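PDB 5CE6: FACT-Spt16, which is a subunit of the histone chaperone complex FACT and probably binds histones H3-H4 through an N-terminal region with an aminopeptidase-like domain. Local coordinates for residues A[244-249]-A[263-269]; A[211-216]-A[254-258]; A[324-328]-A[363-367]; A[331-336]-A[406-410]. All blocks are in the same frame, centred on the assembly; numbering follows the deposited sequence.

Interaction 1 of 4, residues A[244-249]-A[263-269]; sequences TEKVIL and VDICYPP
The end of helix 237-249 lies almost antiparallel to the short strand that begins at V263: the axes of segment 244-249 and strand 263-265 approach to 7.9 Å at 160°, and no hydrogen bond joins them. CA pairs set the register, L249 with D264 (6.1 Å), I248 with I265 and T244 with P269 (both 6.8 Å). V263, chi1 t, points at the helix end, its CG1 3.3 Å from I248 O and 3.9 Å from I248 CG2. D264 turns its CB away, yet its OD1 curls back to accept a weak hydrogen bond from I265 N (2.7 Å), while L249 CD2 covers D264 CA at 3.8 Å. I265, chi1 p, faces the helix; its CG2 meets I248 CG2 (3.7 Å), and partly exposed E245 lies across it, CD 3.5 Å from I265 CD1. C266 and Y267 point away. P268 only grazes E245. P269, compact and rigid, closes the far end: its CD is 3.6 Å from E245 CG and its CG 3.8 Å from T244 CG2. T244 and I248 also touch V302 of strand 296-306, whose R305 and G303 hydrogen-bond through the backbone to D264 and C266. This is helix-on-sheet packing of the pita-bread fold of M24 peptidases.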
loop_
_atom_site.group_PDB
_atom_site.type_symbol
_atom_site.label_atom_id
_atom_site.label_comp_id
_atom_site.label_asym_id
_atom_site.label_seq_id
_atom_site.Cartn_x
_atom_site.Cartn_y
_atom_site.Cartn_z
ATOM N N THR A 244 -14.435 -12.937 5.805
ATOM C CA THR A 244 -14.188 -11.491 5.809
ATOM C C THR A 244 -14.031 -10.991 4.364
ATOM O O THR A 244 -14.563 -9.938 3.990
ATOM C CB THR A 244 -12.948 -11.145 6.648
ATOM O OG1 THR A 244 -13.154 -11.596 7.994
ATOM C CG2 THR A 244 -12.698 -9.639 6.667
ATOM N N GLU A 245 -13.311 -11.760 3.555
ATOM C CA GLU A 245 -13.192 -11.455 2.127
ATOM C C GLU A 245 -14.552 -11.294 1.473
ATOM O O GLU A 245 -14.783 -10.342 0.725
ATOM C CB GLU A 245 -12.451 -12.572 1.394
ATOM C CG GLU A 245 -10.966 -12.344 1.205
ATOM C CD GLU A 245 -10.370 -13.301 0.181
ATOM O OE1 GLU A 245 -10.959 -13.453 -0.910
ATOM O OE2 GLU A 245 -9.317 -13.903 0.474
ATOM N N LYS A 246 -15.443 -12.247 1.733
ATOM C CA LYS A 246 -16.772 -12.236 1.133
ATOM C C LYS A 246 -17.547 -10.969 1.471
ATOM O O LYS A 246 -18.274 -10.431 0.634
ATOM C CB LYS A 246 -17.570 -13.455 1.585
ATOM C CG LYS A 246 -17.029 -14.753 1.047
ATOM C CD LYS A 246 -18.047 -15.872 1.203
ATOM C CE LYS A 246 -17.639 -16.866 2.275
ATOM N NZ LYS A 246 -18.640 -17.974 2.408
ATOM N N VAL A 247 -17.391 -10.500 2.701
ATOM C CA VAL A 247 -18.088 -9.297 3.149
ATOM C C VAL A 247 -17.512 -8.045 2.481
ATOM O O VAL A 247 -18.250 -7.125 2.120
ATOM C CB VAL A 247 -18.046 -9.174 4.683
ATOM C CG1 VAL A 247 -18.654 -7.873 5.121
ATOM C CG2 VAL A 247 -18.792 -10.337 5.326
ATOM N N ILE A 248 -16.193 -8.006 2.321
ATOM C CA ILE A 248 -15.554 -6.894 1.617
ATOM C C ILE A 248 -16.060 -6.799 0.180
ATOM O O ILE A 248 -16.452 -5.720 -0.275
ATOM C CB ILE A 248 -14.018 -7.025 1.618
ATOM C CG1 ILE A 248 -13.473 -6.905 3.043
ATOM C CG2 ILE A 248 -13.383 -5.957 0.746
ATOM C CD1 ILE A 248 -12.028 -7.306 3.145
ATOM N N LEU A 249 -16.080 -7.938 -0.511
ATOM C CA LEU A 249 -16.455 -7.990 -1.928
ATOM C C LEU A 249 -17.958 -7.852 -2.163
ATOM O O LEU A 249 -18.399 -7.574 -3.281
ATOM C CB LEU A 249 -15.915 -9.268 -2.576
ATOM C CG LEU A 249 -14.389 -9.393 -2.537
ATOM C CD1 LEU A 249 -13.935 -10.691 -3.164
ATOM C CD2 LEU A 249 -13.720 -8.218 -3.230
ATOM N N VAL A 263 -14.819 -2.374 -5.799
ATOM C CA VAL A 263 -14.212 -2.861 -4.554
ATOM C C VAL A 263 -13.354 -4.114 -4.739
ATOM O O VAL A 263 -13.759 -5.058 -5.424
ATOM C CB VAL A 263 -15.303 -3.175 -3.503
ATOM C CG1 VAL A 263 -14.678 -3.767 -2.244
ATOM C CG2 VAL A 263 -16.098 -1.932 -3.176
ATOM N N ASP A 264 -12.166 -4.115 -4.140
ATOM C CA ASP A 264 -11.355 -5.322 -4.055
ATOM C C ASP A 264 -10.744 -5.419 -2.658
ATOM O O ASP A 264 -10.892 -4.504 -1.842
ATOM C CB ASP A 264 -10.254 -5.323 -5.118
ATOM C CG ASP A 264 -9.693 -6.716 -5.376
ATOM O OD1 ASP A 264 -10.222 -7.696 -4.804
ATOM O OD2 ASP A 264 -8.725 -6.831 -6.160
ATOM N N ILE A 265 -10.070 -6.530 -2.373
ATOM C CA ILE A 265 -9.376 -6.667 -1.101
ATOM C C ILE A 265 -7.917 -6.271 -1.308
ATOM O O ILE A 265 -7.335 -6.552 -2.354
ATOM C CB ILE A 265 -9.459 -8.110 -0.528
ATOM C CG1 ILE A 265 -8.724 -9.099 -1.434
ATOM C CG2 ILE A 265 -10.911 -8.532 -0.344
ATOM C CD1 ILE A 265 -8.544 -10.485 -0.836
ATOM N N CYS A 266 -7.317 -5.609 -0.328
ATOM C CA CYS A 266 -5.919 -5.199 -0.467
ATOM C C CYS A 266 -4.979 -6.369 -0.293
ATOM O O CYS A 266 -3.902 -6.412 -0.894
ATOM C CB CYS A 266 -5.548 -4.137 0.571
ATOM S SG CYS A 266 -6.464 -2.623 0.364
ATOM N N TYR A 267 -5.389 -7.298 0.560
ATOM C CA TYR A 267 -4.608 -8.493 0.863
ATOM C C TYR A 267 -5.559 -9.450 1.565
ATOM O O TYR A 267 -6.613 -9.015 2.042
ATOM C CB TYR A 267 -3.409 -8.153 1.758
ATOM C CG TYR A 267 -3.781 -7.484 3.073
ATOM C CD1 TYR A 267 -4.097 -8.236 4.190
ATOM C CD2 TYR A 267 -3.832 -6.107 3.178
ATOM C CE1 TYR A 267 -4.432 -7.628 5.389
ATOM C CE2 TYR A 267 -4.178 -5.491 4.359
ATOM C CZ TYR A 267 -4.481 -6.256 5.462
ATOM O OH TYR A 267 -4.812 -5.635 6.650
ATOM N N PRO A 268 -5.218 -10.751 1.605
ATOM C CA PRO A 268 -6.106 -11.684 2.300
ATOM C C PRO A 268 -6.113 -11.330 3.774
ATOM O O PRO A 268 -5.026 -11.199 4.343
ATOM C CB PRO A 268 -5.422 -13.038 2.096
ATOM C CG PRO A 268 -4.617 -12.865 0.832
ATOM C CD PRO A 268 -4.121 -11.448 0.906
ATOM N N PRO A 269 -7.305 -11.139 4.358
ATOM C CA PRO A 269 -7.419 -10.704 5.754
ATOM C C PRO A 269 -6.580 -11.555 6.684
ATOM O O PRO A 269 -6.449 -12.764 6.466
ATOM C CB PRO A 269 -8.907 -10.897 6.039
ATOM C CG PRO A 269 -9.545 -10.536 4.704
ATOM C CD PRO A 269 -8.624 -11.179 3.692
#

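Interaction 2 of 4, residues A[211-216]-A[254-258]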
loop_
_atom_site.group_PDB
_atom_site.type_symbol
_atom_site.label_atom_id
_atom_site.label_comp_id
_atom_site.label_asym_id
_atom_site.label_seq_id
_atom_site.Cartn_x
_atom_site.Cartn_y
_atom_site.Cartn_z
ATOM N N TYR A 211 -13.820 3.621 4.830
ATOM C CA TYR A 211 -15.151 3.460 5.409
ATOM C C TYR A 211 -15.593 1.998 5.358
ATOM O O TYR A 211 -16.090 1.452 6.348
ATOM C CB TYR A 211 -16.178 4.344 4.694
ATOM C CG TYR A 211 -17.517 4.391 5.401
ATOM C CD1 TYR A 211 -17.743 5.291 6.435
ATOM C CD2 TYR A 211 -18.548 3.525 5.046
ATOM C CE1 TYR A 211 -18.962 5.337 7.093
ATOM C CE2 TYR A 211 -19.771 3.562 5.698
ATOM C CZ TYR A 211 -19.970 4.469 6.723
ATOM O OH TYR A 211 -21.179 4.515 7.377
ATOM N N LEU A 212 -15.407 1.361 4.206
ATOM C CA LEU A 212 -15.743 -0.053 4.058
ATOM C C LEU A 212 -14.878 -0.910 4.974
ATOM O O LEU A 212 -15.381 -1.797 5.670
ATOM C CB LEU A 212 -15.563 -0.494 2.605
ATOM C CG LEU A 212 -15.703 -1.993 2.333
ATOM C CD1 LEU A 212 -17.063 -2.477 2.785
ATOM C CD2 LEU A 212 -15.513 -2.265 0.854
ATOM N N THR A 213 -13.576 -0.640 4.967
ATOM C CA THR A 213 -12.632 -1.353 5.833
ATOM C C THR A 213 -13.072 -1.305 7.294
ATOM O O THR A 213 -13.131 -2.335 7.988
ATOM C CB THR A 213 -11.229 -0.750 5.692
ATOM O OG1 THR A 213 -10.739 -1.013 4.369
ATOM C CG2 THR A 213 -10.257 -1.341 6.710
ATOM N N GLY A 214 -13.391 -0.105 7.763
ATOM C CA GLY A 214 -13.836 0.068 9.131
ATOM C C GLY A 214 -15.173 -0.595 9.394
ATOM O O GLY A 214 -15.385 -1.184 10.466
ATOM N N SER A 215 -16.075 -0.504 8.419
ATOM C CA SER A 215 -17.402 -1.095 8.550
ATOM C C SER A 215 -17.311 -2.612 8.662
ATOM O O SER A 215 -18.054 -3.237 9.426
ATOM C CB SER A 215 -18.287 -0.729 7.359
ATOM O OG SER A 215 -18.373 0.669 7.200
ATOM N N VAL A 216 -16.412 -3.196 7.879
ATOM C CA VAL A 216 -16.172 -4.629 7.930
ATOM C C VAL A 216 -15.634 -5.051 9.304
ATOM O O VAL A 216 -16.098 -6.032 9.883
ATOM C CB VAL A 216 -15.225 -5.073 6.795
ATOM C CG1 VAL A 216 -14.729 -6.493 7.014
ATOM C CG2 VAL A 216 -15.932 -4.945 5.456
ATOM N N VAL A 254 -22.581 -5.641 4.811
ATOM C CA VAL A 254 -22.487 -4.762 5.975
ATOM C C VAL A 254 -23.098 -3.385 5.714
ATOM O O VAL A 254 -22.716 -2.408 6.356
ATOM C CB VAL A 254 -21.031 -4.585 6.478
ATOM C CG1 VAL A 254 -20.576 -5.812 7.241
ATOM C CG2 VAL A 254 -20.085 -4.258 5.325
ATOM N N ASN A 255 -24.044 -3.321 4.777
ATOM C CA ASN A 255 -24.726 -2.073 4.434
ATOM C C ASN A 255 -23.761 -0.922 4.174
ATOM O O ASN A 255 -23.688 0.022 4.961
ATOM C CB ASN A 255 -25.715 -1.683 5.534
ATOM N N CYS A 256 -23.016 -0.998 3.079
ATOM C CA CYS A 256 -21.998 0.008 2.815
ATOM C C CYS A 256 -22.400 1.082 1.803
ATOM O O CYS A 256 -22.053 2.254 1.973
ATOM C CB CYS A 256 -20.701 -0.659 2.373
ATOM S SG CYS A 256 -19.349 0.495 2.190
ATOM N N LYS A 257 -23.112 0.673 0.754
ATOM C CA LYS A 257 -23.523 1.565 -0.336
ATOM C C LYS A 257 -22.343 2.065 -1.180
ATOM O O LYS A 257 -22.320 3.216 -1.626
ATOM C CB LYS A 257 -24.380 2.735 0.177
ATOM N N LEU A 258 -21.360 1.191 -1.383
ATOM C CA LEU A 258 -20.305 1.439 -2.358
ATOM C C LEU A 258 -20.550 0.595 -3.601
ATOM O O LEU A 258 -20.979 -0.557 -3.502
ATOM C CB LEU A 258 -18.922 1.107 -1.790
ATOM C CG LEU A 258 -18.329 2.026 -0.724
ATOM C CD1 LEU A 258 -16.852 1.701 -0.486
ATOM C CD2 LEU A 258 -18.502 3.491 -1.078
#
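Three residues of an irregular loop, V254, C256 and L258, direct their CA-to-CB bonds at helix 200-230, whereas N255 and K257 between them point sideways. Positive phi at N255 (50°) and K257 (68°) kinks the chain, and both side chains are modelled no further than CB. C256, chi1 t, carries its small, polarizable sulfur into the middle, with SG 3.8 Å from L212 CD1 and 4.2 Å from Y211 CD2. The sulfur lies at the edge of the Y211 ring, near its plane. L212, in the t,p rotamer, sends CD1 to C256 SG and, at 4.3 Å, to V254 CG2; its CB touches L258 CD1 at 4.0 Å. Since L212 also packs on A304 of strand 296-306, it serves both loop and sheet. In the pita-bread fold of M24 peptidases, helices line the outer side of the sheets, and here the loop leading from helix 237-249 to strand 263-265 wraps over one of them. V254 uses its m rotamer to bring CG2 to 4.2 Å from V216 CG2. S215, chi1 m, donates a hydrogen bond from OG to Y211 O (2.6 Å), so its hydroxyl is satisfied within the helix while its CB lies 4.5 Å from V254 CG2.

Interaction 3 of 4, residues A[324-328]-A[363-367]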
loop_
_atom_site.group_PDB
_atom_site.type_symbol
_atom_site.label_atom_id
_atom_site.label_comp_id
_atom_site.label_asym_id
_atom_site.label_seq_id
_atom_site.Cartn_x
_atom_site.Cartn_y
_atom_site.Cartn_z
ATOM N N ILE A 324 0.184 -8.137 31.984
ATOM C CA ILE A 324 1.219 -7.706 31.058
ATOM C C ILE A 324 0.587 -7.425 29.705
ATOM O O ILE A 324 0.891 -6.418 29.054
ATOM C CB ILE A 324 2.323 -8.765 30.920
ATOM C CG1 ILE A 324 2.973 -9.020 32.284
ATOM C CG2 ILE A 324 3.369 -8.323 29.903
ATOM C CD1 ILE A 324 4.104 -10.019 32.259
ATOM N N GLN A 325 -0.313 -8.314 29.292
ATOM C CA GLN A 325 -1.023 -8.141 28.017
ATOM C C GLN A 325 -1.853 -6.858 28.055
ATOM O O GLN A 325 -1.915 -6.125 27.073
ATOM C CB GLN A 325 -1.925 -9.342 27.736
ATOM C CG GLN A 325 -1.174 -10.667 27.470
ATOM C CD GLN A 325 -2.086 -11.877 27.512
ATOM O OE1 GLN A 325 -3.096 -11.883 28.221
ATOM N NE2 GLN A 325 -1.726 -12.923 26.764
ATOM N N SER A 326 -2.471 -6.584 29.206
ATOM C CA SER A 326 -3.324 -5.418 29.353
ATOM C C SER A 326 -2.499 -4.145 29.302
ATOM O O SER A 326 -2.842 -3.201 28.584
ATOM C CB SER A 326 -4.066 -5.465 30.698
ATOM O OG SER A 326 -4.939 -6.574 30.758
ATOM N N LYS A 327 -1.425 -4.113 30.091
ATOM C CA LYS A 327 -0.534 -2.957 30.108
ATOM C C LYS A 327 0.058 -2.708 28.726
ATOM O O LYS A 327 0.067 -1.579 28.238
ATOM C CB LYS A 327 0.607 -3.149 31.111
ATOM C CG LYS A 327 1.619 -2.000 31.070
ATOM C CD LYS A 327 2.779 -2.177 32.046
ATOM C CE LYS A 327 3.769 -1.014 31.904
ATOM N NZ LYS A 327 4.971 -1.124 32.779
ATOM N N ALA A 328 0.564 -3.765 28.095
ATOM C CA ALA A 328 1.183 -3.605 26.791
ATOM C C ALA A 328 0.193 -3.017 25.792
ATOM O O ALA A 328 0.558 -2.187 24.958
ATOM C CB ALA A 328 1.701 -4.935 26.290
ATOM N N ASP A 363 6.566 4.695 29.726
ATOM C CA ASP A 363 5.538 3.899 30.391
ATOM C C ASP A 363 5.904 2.419 30.556
ATOM O O ASP A 363 5.415 1.753 31.475
ATOM C CB ASP A 363 4.200 4.029 29.651
ATOM C CG ASP A 363 3.540 5.386 29.844
ATOM O OD1 ASP A 363 4.048 6.219 30.629
ATOM O OD2 ASP A 363 2.486 5.607 29.218
ATOM N N ALA A 364 6.762 1.908 29.677
ATOM C CA ALA A 364 7.178 0.502 29.730
ATOM C C ALA A 364 8.557 0.275 29.113
ATOM O O ALA A 364 8.666 -0.326 28.048
ATOM C CB ALA A 364 6.154 -0.371 29.025
ATOM N N PRO A 365 9.616 0.750 29.782
ATOM C CA PRO A 365 10.953 0.728 29.179
ATOM C C PRO A 365 11.412 -0.668 28.755
ATOM O O PRO A 365 12.124 -0.805 27.757
ATOM C CB PRO A 365 11.846 1.292 30.289
ATOM C CG PRO A 365 11.046 1.142 31.553
ATOM C CD PRO A 365 9.633 1.343 31.130
ATOM N N ASP A 366 10.977 -1.694 29.477
ATOM C CA ASP A 366 11.373 -3.061 29.153
ATOM C C ASP A 366 10.694 -3.590 27.886
ATOM O O ASP A 366 11.099 -4.619 27.344
ATOM C CB ASP A 366 11.105 -3.987 30.337
ATOM C CG ASP A 366 11.832 -3.545 31.595
ATOM O OD1 ASP A 366 12.952 -2.993 31.481
ATOM O OD2 ASP A 366 11.282 -3.750 32.699
ATOM N N MET A 367 9.670 -2.885 27.408
ATOM C CA MET A 367 8.965 -3.303 26.200
ATOM C C MET A 367 9.475 -2.618 24.932
ATOM O O MET A 367 9.074 -2.982 23.827
ATOM C CB MET A 367 7.458 -3.044 26.324
ATOM C CG MET A 367 6.754 -3.856 27.397
ATOM S SD MET A 367 4.985 -3.528 27.315
ATOM C CE MET A 367 4.428 -4.315 28.833
#
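M367 lays its extended side chain against helix 323-342, its SD 3.7 Å from A328 CB and its CE 4.3 Å from I324 CG2 and 4.2 Å from K327 CD. With chi2 and chi3 both t, the unbranched thioether spans the gap to the helix, and A328 offers the small surface that lets the sulfur come close. M367 also touches F410 and L413 of strand 403-414, which places it where a helix and a sheet of the pita-bread fold meet. Its segment is the turn after helix 349-363, closed by a backbone hydrogen bond from M367 N to A364 O (2.8 Å). K327 stretches over this turn with all four chi angles t: CE covers A364 CB at 3.8 Å, and NZ gives a weak hydrogen bond to D363 O at 3.2 Å. The carboxylate of D363 instead forms a salt bridge with K334. Thus the turn is held to helix 323-342 mainly by apolar burial round M367, with lysine's methylenes sharing in it while its charge stays at the exposed edge.

Interaction 4 of 4, residues A[331-336]-A[406-410]. With ACT (acetate ion), chain C.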
loop_
_atom_site.group_PDB
_atom_site.type_symbol
_atom_site.label_atom_id
_atom_site.label_comp_id
_atom_site.label_asym_id
_atom_site.label_seq_id
_atom_site.Cartn_x
_atom_site.Cartn_y
_atom_site.Cartn_z
ATOM N N VAL A 331 -0.238 0.687 26.443
ATOM C CA VAL A 331 0.966 1.390 25.996
ATOM C C VAL A 331 1.020 1.484 24.468
ATOM O O VAL A 331 1.337 2.542 23.903
ATOM C CB VAL A 331 2.237 0.735 26.549
ATOM C CG1 VAL A 331 3.481 1.420 26.001
ATOM C CG2 VAL A 331 2.233 0.793 28.082
ATOM N N LEU A 332 0.694 0.382 23.799
ATOM C CA LEU A 332 0.660 0.379 22.333
ATOM C C LEU A 332 -0.327 1.406 21.797
ATOM O O LEU A 332 -0.025 2.121 20.843
ATOM C CB LEU A 332 0.309 -1.011 21.793
ATOM C CG LEU A 332 0.303 -1.057 20.258
ATOM C CD1 LEU A 332 1.723 -0.810 19.756
ATOM C CD2 LEU A 332 -0.201 -2.415 19.774
ATOM N N LEU A 333 -1.514 1.463 22.391
ATOM C CA LEU A 333 -2.513 2.441 21.971
ATOM C C LEU A 333 -2.012 3.881 22.124
ATOM O O LEU A 333 -2.176 4.709 21.216
ATOM C CB LEU A 333 -3.825 2.219 22.741
ATOM C CG LEU A 333 -4.936 3.247 22.509
ATOM C CD1 LEU A 333 -5.303 3.344 21.031
ATOM C CD2 LEU A 333 -6.147 2.861 23.328
ATOM N N LYS A 334 -1.395 4.178 23.260
ATOM C CA LYS A 334 -0.888 5.524 23.527
ATOM C C LYS A 334 0.242 5.851 22.546
ATOM O O LYS A 334 0.352 6.978 22.054
ATOM C CB LYS A 334 -0.418 5.614 24.985
ATOM C CG LYS A 334 0.067 6.975 25.437
ATOM C CD LYS A 334 0.406 6.916 26.931
ATOM C CE LYS A 334 1.028 8.208 27.430
ATOM N NZ LYS A 334 1.270 8.127 28.906
ATOM N N ALA A 335 1.063 4.850 22.239
ATOM C CA ALA A 335 2.151 5.037 21.286
ATOM C C ALA A 335 1.629 5.268 19.873
ATOM O O ALA A 335 2.142 6.125 19.144
ATOM C CB ALA A 335 3.109 3.857 21.321
ATOM N N GLN A 336 0.625 4.489 19.472
ATOM C CA GLN A 336 0.045 4.658 18.142
ATOM C C GLN A 336 -0.590 6.034 18.002
ATOM O O GLN A 336 -0.457 6.690 16.967
ATOM C CB GLN A 336 -1.004 3.579 17.850
ATOM C CG GLN A 336 -1.380 3.499 16.342
ATOM C CD GLN A 336 -2.876 3.375 16.095
ATOM O OE1 GLN A 336 -3.686 3.581 16.993
ATOM N NE2 GLN A 336 -3.247 3.043 14.855
ATOM N N VAL A 406 -0.920 3.893 9.462
ATOM C CA VAL A 406 -0.179 3.958 10.706
ATOM C C VAL A 406 -0.427 2.655 11.436
ATOM O O VAL A 406 -1.490 2.446 12.016
ATOM C CB VAL A 406 -0.615 5.151 11.575
ATOM C CG1 VAL A 406 0.172 5.184 12.882
ATOM C CG2 VAL A 406 -0.425 6.458 10.805
ATOM N N SER A 407 0.578 1.787 11.397
ATOM C CA SER A 407 0.434 0.406 11.829
ATOM C C SER A 407 1.609 0.135 12.750
ATOM O O SER A 407 2.765 0.151 12.327
ATOM C CB SER A 407 0.445 -0.524 10.601
ATOM O OG SER A 407 0.371 -1.909 10.960
ATOM N N LEU A 408 1.301 -0.063 14.027
ATOM C CA LEU A 408 2.321 -0.146 15.054
ATOM C C LEU A 408 2.039 -1.348 15.952
ATOM O O LEU A 408 0.881 -1.616 16.310
ATOM C CB LEU A 408 2.303 1.149 15.882
ATOM C CG LEU A 408 3.405 1.284 16.932
ATOM C CD1 LEU A 408 4.754 1.487 16.264
ATOM C CD2 LEU A 408 3.094 2.432 17.893
ATOM N N GLY A 409 3.086 -2.092 16.296
ATOM C CA GLY A 409 2.889 -3.277 17.104
ATOM C C GLY A 409 3.956 -3.561 18.133
ATOM O O GLY A 409 4.998 -2.901 18.192
ATOM N N PHE A 410 3.676 -4.554 18.971
ATOM C CA PHE A 410 4.682 -5.133 19.846
ATOM C C PHE A 410 4.868 -6.564 19.395
ATOM O O PHE A 410 3.881 -7.290 19.245
ATOM C CB PHE A 410 4.207 -5.134 21.297
ATOM C CG PHE A 410 4.465 -3.853 22.031
ATOM C CD1 PHE A 410 5.752 -3.352 22.147
ATOM C CD2 PHE A 410 3.411 -3.158 22.626
ATOM C CE1 PHE A 410 5.992 -2.165 22.855
ATOM C CE2 PHE A 410 3.632 -1.980 23.330
ATOM C CZ PHE A 410 4.921 -1.474 23.440
HETATM C C ACT C . 4.314 -2.703 10.735
HETATM O O ACT C . 4.479 -1.455 10.698
HETATM O OXT ACT C . 3.220 -3.119 11.197
HETATM C CH3 ACT C . 5.362 -3.651 10.223
#
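L332 and L408 form the apolar centre, L332 CD1 lying 3.9 Å from L408 CG and 3.6 Å from L408 O. The t,p rotamer of L332 swings its end toward the strand, where CD1 also rests on G409 CA at 3.8 Å. A335 is small enough for its CB to settle 3.7 Å from L408 CD2. Toward one end, F410 brings its ring to the helix: CE2 is 3.8 Å from L332 CB, and V331 CG1 stands at the ring's edge, 4.1 Å from CZ. This packing of segments 331-336 and 406-410, whose axes run at 150° and approach to 8.6 Å, belongs to the C-terminal half of the pita-bread fold, in which helices cover the outer side of a curved sheet. S407 points away from the helix, and its OG lies 3.1 Å from OXT of an acetate ion, probably taken up from the crystallisation liquor. At the other end, V406 CG1 covers the aliphatic part of Q336, 4.1 Å from its CG. Glutamine suits this edge because methylenes precede its amide: NE2 donates a weak hydrogen bond to V406 O (3.4 Å) and a further one to D431, while OE1 accepts from K449.

How the interactions relate
The four contacts fall into two pairs, one in each half of the pita-bread domain. Interactions 1 and 2 have centres 11 Å apart and share packing: V247 CG1 meets V254 CG1, and V263 CG1 meets L212 CD2, each at 3.5 Å. Interactions 3 and 4, also 11 Å apart, both use helix 323-342 and are tied by the salt bridge from K334 NZ to D363 OD2 (2.8 Å) and by F410 CE1 against M367 O (3.3 Å). Between the pairs nothing touches; interactions 1 and 4 come nearest, about 8 Å between closest atoms. The potassium ion lies about 12 Å from the I324 side chain; Q325, next in sequence, hydrogen-bonds to A295, a ligand of that ion.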